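Long-range contact in putative hydrolase (PDB 4X00), which is probably a serine hydrolase of the alpha/beta-hydrolase fold, perhaps acting as an aryl esterase on ester substrates: residues 65-73 / 83-94. Sequence-based numbering, arbitrary orientation.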
ATOM      1  N   ILE A  65      12.160   0.356   4.838  1.00  9.05           N
ATOM      2  CA  ILE A  65      11.268   0.581   5.979  1.00  8.91           C
ATOM      3  C   ILE A  65       9.878   0.043   5.657  1.00  7.83           C
ATOM      4  O   ILE A  65       9.302   0.388   4.620  1.00  8.55           O
ATOM      5  CB  ILE A  65      11.178   2.079   6.298  1.00  9.97           C
ATOM      6  CG1 ILE A  65      12.562   2.622   6.687  1.00 12.52           C
ATOM      7  CG2 ILE A  65      10.117   2.342   7.392  1.00 10.21           C
ATOM      8  CD1 ILE A  65      12.645   4.155   6.623  1.00 14.23           C
ATOM      9  N   THR A  66       9.318  -0.762   6.560  1.00  8.10           N
ATOM     10  CA  THR A  66       7.946  -1.213   6.417  1.00  8.40           C
ATOM     11  C   THR A  66       7.186  -0.852   7.699  1.00  8.61           C
ATOM     12  O   THR A  66       7.796  -0.556   8.725  1.00  9.38           O
ATOM     13  CB  THR A  66       7.856  -2.739   6.179  1.00  8.73           C
ATOM     14  OG1 THR A  66       8.557  -3.436   7.218  1.00  9.07           O
ATOM     15  CG2 THR A  66       8.441  -3.154   4.841  1.00  9.53           C
ATOM     16  N   TYR A  67       5.860  -0.896   7.645  1.00  7.59           N
ATOM     17  CA  TYR A  67       5.064  -0.752   8.853  1.00  7.00           C
ATOM     18  C   TYR A  67       3.698  -1.352   8.627  1.00  7.22           C
ATOM     19  O   TYR A  67       3.280  -1.604   7.484  1.00  8.22           O
ATOM     20  CB  TYR A  67       4.929   0.720   9.276  1.00  8.41           C
ATOM     21  CG  TYR A  67       4.129   1.632   8.383  1.00  8.09           C
ATOM     22  CD1 TYR A  67       4.683   2.142   7.211  1.00  8.20           C
ATOM     23  CD2 TYR A  67       2.839   2.029   8.730  1.00  8.11           C
ATOM     24  CE1 TYR A  67       3.981   3.031   6.411  1.00  8.96           C
ATOM     25  CE2 TYR A  67       2.118   2.915   7.956  1.00  7.93           C
ATOM     26  CZ  TYR A  67       2.712   3.443   6.791  1.00  8.51           C
ATOM     27  OH  TYR A  67       2.013   4.329   6.010  1.00  9.73           O
ATOM     28  N   ASP A  68       2.978  -1.604   9.723  1.00  7.23           N
ATOM     29  CA  ASP A  68       1.602  -2.064   9.634  1.00  7.71           C
ATOM     30  C   ASP A  68       0.680  -0.847   9.674  1.00  7.53           C
ATOM     31  O   ASP A  68       0.799   0.030  10.552  1.00  8.98           O
ATOM     32  CB  ASP A  68       1.244  -3.009  10.786  1.00  8.20           C
ATOM     33  CG  ASP A  68       2.051  -4.295  10.781  1.00  8.62           C
ATOM     34  OD1 ASP A  68       2.639  -4.664   9.736  1.00  8.50           O
ATOM     35  OD2 ASP A  68       2.125  -4.936  11.847  1.00  9.00           O
ATOM     36  N   LEU A  69      -0.229  -0.755   8.711  1.00  8.26           N
ATOM     37  CA  LEU A  69      -1.270   0.295   8.739  1.00  9.00           C
ATOM     38  C   LEU A  69      -2.103   0.226  10.013  1.00  8.86           C
ATOM     39  O   LEU A  69      -2.267  -0.854  10.618  1.00  8.47           O
ATOM     40  CB  LEU A  69      -2.226   0.148   7.549  1.00  9.41           C
ATOM     41  CG  LEU A  69      -1.633   0.354   6.148  1.00  8.92           C
ATOM     42  CD1 LEU A  69      -2.722   0.026   5.119  1.00  9.61           C
ATOM     43  CD2 LEU A  69      -1.119   1.781   6.008  1.00  9.12           C
ATOM     44  N   ARG A  70      -2.647   1.369  10.418  1.00  8.38           N
ATOM     45  CA  ARG A  70      -3.633   1.333  11.491  1.00  8.31           C
ATOM     46  C   ARG A  70      -4.699   0.288  11.158  1.00  8.83           C
ATOM     47  O   ARG A  70      -5.101   0.094   9.997  1.00  8.56           O
ATOM     48  CB  ARG A  70      -4.277   2.712  11.716  1.00  9.74           C
ATOM     49  CG  ARG A  70      -5.097   3.272  10.549  1.00  9.44           C
ATOM     50  CD  ARG A  70      -5.822   4.594  10.964  1.00 10.89           C
ATOM     51  NE  ARG A  70      -4.838   5.486  11.583  1.00 10.83           N
ATOM     52  CZ  ARG A  70      -5.043   6.186  12.691  1.00 10.75           C
ATOM     53  NH1 ARG A  70      -4.044   6.850  13.223  1.00 11.83           N
ATOM     54  NH2 ARG A  70      -6.261   6.232  13.257  1.00 11.61           N
ATOM     55  N   GLY A  71      -5.157  -0.412  12.194  1.00  8.71           N
ATOM     56  CA  GLY A  71      -6.159  -1.455  11.992  1.00  9.37           C
ATOM     57  C   GLY A  71      -5.639  -2.783  11.493  1.00  9.16           C
ATOM     58  O   GLY A  71      -6.438  -3.702  11.325  1.00  9.79           O
ATOM     59  N   HIS A  72      -4.335  -2.880  11.242  1.00  8.16           N
ATOM     60  CA  HIS A  72      -3.709  -4.052  10.638  1.00  7.74           C
ATOM     61  C   HIS A  72      -2.547  -4.588  11.449  1.00  7.62           C
ATOM     62  O   HIS A  72      -1.932  -3.858  12.235  1.00  7.54           O
ATOM     63  CB  HIS A  72      -3.182  -3.684   9.239  1.00  7.41           C
ATOM     64  CG  HIS A  72      -4.250  -3.411   8.212  1.00  7.57           C
ATOM     65  ND1 HIS A  72      -4.931  -2.211   8.122  1.00  8.13           N
ATOM     66  CD2 HIS A  72      -4.687  -4.177   7.178  1.00  7.43           C
ATOM     67  CE1 HIS A  72      -5.759  -2.266   7.084  1.00  8.25           C
ATOM     68  NE2 HIS A  72      -5.633  -3.452   6.499  1.00  7.99           N
ATOM     69  N   GLY A  73      -2.231  -5.871  11.243  1.00  7.85           N
ATOM     70  CA  GLY A  73      -1.007  -6.446  11.778  1.00  8.86           C
ATOM     71  C   GLY A  73      -0.888  -6.270  13.280  1.00  8.35           C
ATOM     72  O   GLY A  73      -1.823  -6.621  14.031  1.00  9.13           O
ATOM     73  N   SER A  83     -11.932   7.055  13.314  1.00 12.93           N
ATOM     74  CA  SER A  83     -10.478   6.963  13.286  1.00 13.11           C
ATOM     75  C   SER A  83      -9.951   6.402  11.961  1.00 12.31           C
ATOM     76  O   SER A  83      -8.750   6.444  11.715  1.00 12.45           O
ATOM     77  CB  SER A  83      -9.995   6.089  14.446  1.00 14.55           C
ATOM     78  OG  SER A  83     -10.196   6.755  15.677  1.00 15.83           O
ATOM     79  N   TYR A  84     -10.847   5.915  11.101  1.00 10.97           N
ATOM     80  CA  TYR A  84     -10.462   5.351   9.806  1.00 10.99           C
ATOM     81  C   TYR A  84     -11.087   6.091   8.612  1.00 11.59           C
ATOM     82  O   TYR A  84     -10.527   6.079   7.517  1.00 12.47           O
ATOM     83  CB  TYR A  84     -10.876   3.884   9.748  1.00 10.98           C
ATOM     84  CG  TYR A  84     -10.312   3.024  10.844  1.00 10.06           C
ATOM     85  CD1 TYR A  84      -8.999   2.548  10.806  1.00  9.85           C
ATOM     86  CD2 TYR A  84     -11.109   2.680  11.924  1.00  9.83           C
ATOM     87  CE1 TYR A  84      -8.502   1.768  11.814  1.00  9.03           C
ATOM     88  CE2 TYR A  84     -10.624   1.902  12.936  1.00 10.26           C
ATOM     89  CZ  TYR A  84      -9.330   1.430  12.878  1.00 10.14           C
ATOM     90  OH  TYR A  84      -8.824   0.622  13.870  1.00 11.16           O
ATOM     91  N   THR A  85     -12.274   6.668   8.780  1.00 12.47           N
ATOM     92  CA  THR A  85     -12.957   7.249   7.628  1.00 13.20           C
ATOM     93  C   THR A  85     -12.297   8.548   7.195  1.00 14.85           C
ATOM     94  O   THR A  85     -12.442   8.953   6.044  1.00 14.86           O
ATOM     95  CB  THR A  85     -14.451   7.497   7.910  1.00 13.55           C
ATOM     96  OG1 THR A  85     -14.594   8.261   9.120  1.00 14.26           O
ATOM     97  CG2 THR A  85     -15.191   6.164   8.063  1.00 13.96           C
ATOM     98  N   ASP A  86     -11.568   9.197   8.101  1.00 15.02           N
ATOM     99  CA  ASP A  86     -10.824  10.396   7.724  1.00 16.22           C
ATOM    100  C   ASP A  86      -9.483   9.955   7.110  1.00 15.50           C
ATOM    101  O   ASP A  86      -8.579   9.499   7.831  1.00 15.27           O
ATOM    102  CB  ASP A  86     -10.593  11.305   8.934  1.00 18.65           C
ATOM    103  CG  ASP A  86      -9.818  12.573   8.583  1.00 21.82           C
ATOM    104  OD1 ASP A  86      -9.545  12.803   7.384  1.00 22.20           O
ATOM    105  OD2 ASP A  86      -9.510  13.361   9.515  1.00 24.90           O
ATOM    106  N   GLY A  87      -9.346  10.087   5.786  1.00 15.52           N
ATOM    107  CA  GLY A  87      -8.111   9.732   5.100  1.00 15.26           C
ATOM    108  C   GLY A  87      -6.884  10.419   5.680  1.00 14.97           C
ATOM    109  O   GLY A  87      -5.783   9.881   5.601  1.00 15.31           O
ATOM    110  N   ARG A  88      -7.060  11.608   6.248  1.00 15.46           N
ATOM    111  CA  ARG A  88      -5.942  12.343   6.819  1.00 16.27           C
ATOM    112  C   ARG A  88      -5.262  11.564   7.946  1.00 15.71           C
ATOM    113  O   ARG A  88      -4.052  11.725   8.159  1.00 15.95           O
ATOM    114  CB  ARG A  88      -6.414  13.729   7.326  1.00 18.21           C
ATOM    115  CG  ARG A  88      -5.347  14.601   8.005  1.00 22.39           C
ATOM    116  CD  ARG A  88      -4.144  14.881   7.098  1.00 25.53           C
ATOM    117  NE  ARG A  88      -3.198  15.769   7.777  1.00 27.29           N
ATOM    118  CZ  ARG A  88      -3.254  17.093   7.732  1.00 28.94           C
ATOM    119  NH1 ARG A  88      -4.220  17.685   7.048  1.00 29.25           N
ATOM    120  NH2 ARG A  88      -2.347  17.824   8.368  1.00 30.16           N
ATOM    121  N   ARG A  89      -6.019  10.739   8.691  1.00 14.58           N
ATOM    122  CA  ARG A  89      -5.394  10.012   9.799  1.00 14.37           C
ATOM    123  C   ARG A  89      -4.324   9.061   9.282  1.00 12.74           C
ATOM    124  O   ARG A  89      -3.261   8.904   9.898  1.00 12.75           O
ATOM    125  CB  ARG A  89      -6.399   9.180  10.604  1.00 16.06           C
ATOM    126  CG  ARG A  89      -7.454   9.913  11.305  1.00 18.95           C
ATOM    127  CD  ARG A  89      -6.868  10.683  12.458  1.00 22.09           C
ATOM    128  NE  ARG A  89      -7.958  11.441  12.999  1.00 25.20           N
ATOM    129  CZ  ARG A  89      -8.727  11.050  14.011  1.00 27.23           C
ATOM    130  NH1 ARG A  89      -8.474   9.923  14.678  1.00 26.82           N
ATOM    131  NH2 ARG A  89      -9.722  11.827  14.386  1.00 30.30           N
ATOM    132  N   TRP A  90      -4.609   8.419   8.155  1.00 12.57           N
ATOM    133  CA  TRP A  90      -3.652   7.467   7.595  1.00 11.86           C
ATOM    134  C   TRP A  90      -2.450   8.213   7.009  1.00 11.58           C
ATOM    135  O   TRP A  90      -1.317   7.741   7.080  1.00 11.91           O
ATOM    136  CB  TRP A  90      -4.292   6.618   6.500  1.00 12.06           C
ATOM    137  CG  TRP A  90      -5.597   5.911   6.856  1.00 11.08           C
ATOM    138  CD1 TRP A  90      -6.799   6.487   7.121  1.00 11.83           C
ATOM    139  CD2 TRP A  90      -5.816   4.498   6.909  1.00 10.95           C
ATOM    140  NE1 TRP A  90      -7.754   5.526   7.348  1.00 10.86           N
ATOM    141  CE2 TRP A  90      -7.174   4.293   7.222  1.00 10.93           C
ATOM    142  CE3 TRP A  90      -4.992   3.384   6.718  1.00 11.54           C
ATOM    143  CZ2 TRP A  90      -7.723   3.012   7.363  1.00 11.54           C
ATOM    144  CZ3 TRP A  90      -5.536   2.125   6.845  1.00 11.18           C
ATOM    145  CH2 TRP A  90      -6.885   1.943   7.148  1.00 11.34           C
ATOM    146  N   ALA A  91      -2.711   9.347   6.371  1.00 11.87           N
ATOM    147  CA  ALA A  91      -1.625  10.185   5.904  1.00 12.14           C
ATOM    148  C   ALA A  91      -0.748  10.658   7.053  1.00 11.74           C
ATOM    149  O   ALA A  91       0.484  10.732   6.904  1.00 12.30           O
ATOM    150  CB  ALA A  91      -2.163  11.387   5.114  1.00 13.17           C
ATOM    151  N   ASP A  92      -1.368  11.000   8.185  1.00 11.91           N
ATOM    152  CA  ASP A  92      -0.587  11.421   9.353  1.00 12.34           C
ATOM    153  C   ASP A  92       0.236  10.280   9.941  1.00 11.47           C
ATOM    154  O   ASP A  92       1.324  10.526  10.470  1.00 13.09           O
ATOM    155  CB  ASP A  92      -1.490  12.016  10.436  1.00 13.88           C
ATOM    156  CG  ASP A  92      -2.077  13.366  10.052  1.00 16.41           C
ATOM    157  OD1 ASP A  92      -1.648  14.008   9.060  1.00 17.41           O
ATOM    158  OD2 ASP A  92      -2.982  13.808  10.779  1.00 18.95           O
ATOM    159  N   ASP A  93      -0.260   9.043   9.851  1.00 11.25           N
ATOM    160  CA  ASP A  93       0.538   7.895  10.272  1.00 11.60           C
ATOM    161  C   ASP A  93       1.823   7.840   9.442  1.00 11.47           C
ATOM    162  O   ASP A  93       2.916   7.664   9.985  1.00 11.95           O
ATOM    163  CB  ASP A  93      -0.210   6.551  10.080  1.00 11.65           C
ATOM    164  CG  ASP A  93      -1.446   6.393  10.963  1.00 12.46           C
ATOM    165  OD1 ASP A  93      -1.570   7.093  11.968  1.00 12.64           O
ATOM    166  OD2 ASP A  93      -2.269   5.511  10.637  1.00 12.08           O
ATOM    167  N   LEU A  94       1.677   7.948   8.118  1.00 11.20           N
ATOM    168  CA  LEU A  94       2.822   7.928   7.225  1.00 10.93           C
ATOM    169  C   LEU A  94       3.769   9.101   7.543  1.00 11.75           C
ATOM    170  O   LEU A  94       4.989   8.906   7.638  1.00 13.03           O
ATOM    171  CB  LEU A  94       2.361   7.978   5.781  1.00 12.08           C
ATOM    172  CG  LEU A  94       3.497   8.068   4.762  1.00 12.26           C
ATOM    173  CD1 LEU A  94       4.477   6.882   4.882  1.00 12.32           C
ATOM    174  CD2 LEU A  94       2.878   8.140   3.387  1.00 12.80           C
TER
HETATM  175  O   HOH W   1      -0.492   5.017   6.805  1.00 10.74           O
HETATM  176  O   HOH W   2      -1.973   3.774   8.804  1.00 11.57           O
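R70 reaches from the loop after strand 63-67 of this alpha/beta-hydrolase fold to D93 on helix 87-100, tying the strand's exit to that helix. Arginine suits the place because it is both long and flat: its guanidinium lies nearly coplanar with the carboxylate, 16° apart, and bonds side-on, NE to D93 OD2 (2.7 Å) and NH1 to D93 OD1 (2.8 Å). R70 NH2 makes a less straight bond to S83 O (2.9 Å, 131° at the hydrogen), with the oxygen tilted from the guanidinium plane. D20 forms a further salt bridge to R70 NH1, so two acids would favour the positive charge. The packing is tight here. With CG set between backbone N and carbonyl carbon (chi1 64°), R70 lays that methylene over the W90 face, 3.7 Å from the six-membered ring centroid, while R89 CB covers one guanidinium face. G71, at positive phi in a type II turn, leaves room for the Y84 ring. Toward Y67 the packing is looser: the phenol OH touches L94 CB at 3.7 Å, and a single water bridges this OH and W90 O. W90 itself is fixed by NE1 bonding to Y84 O, which lies near the indole plane.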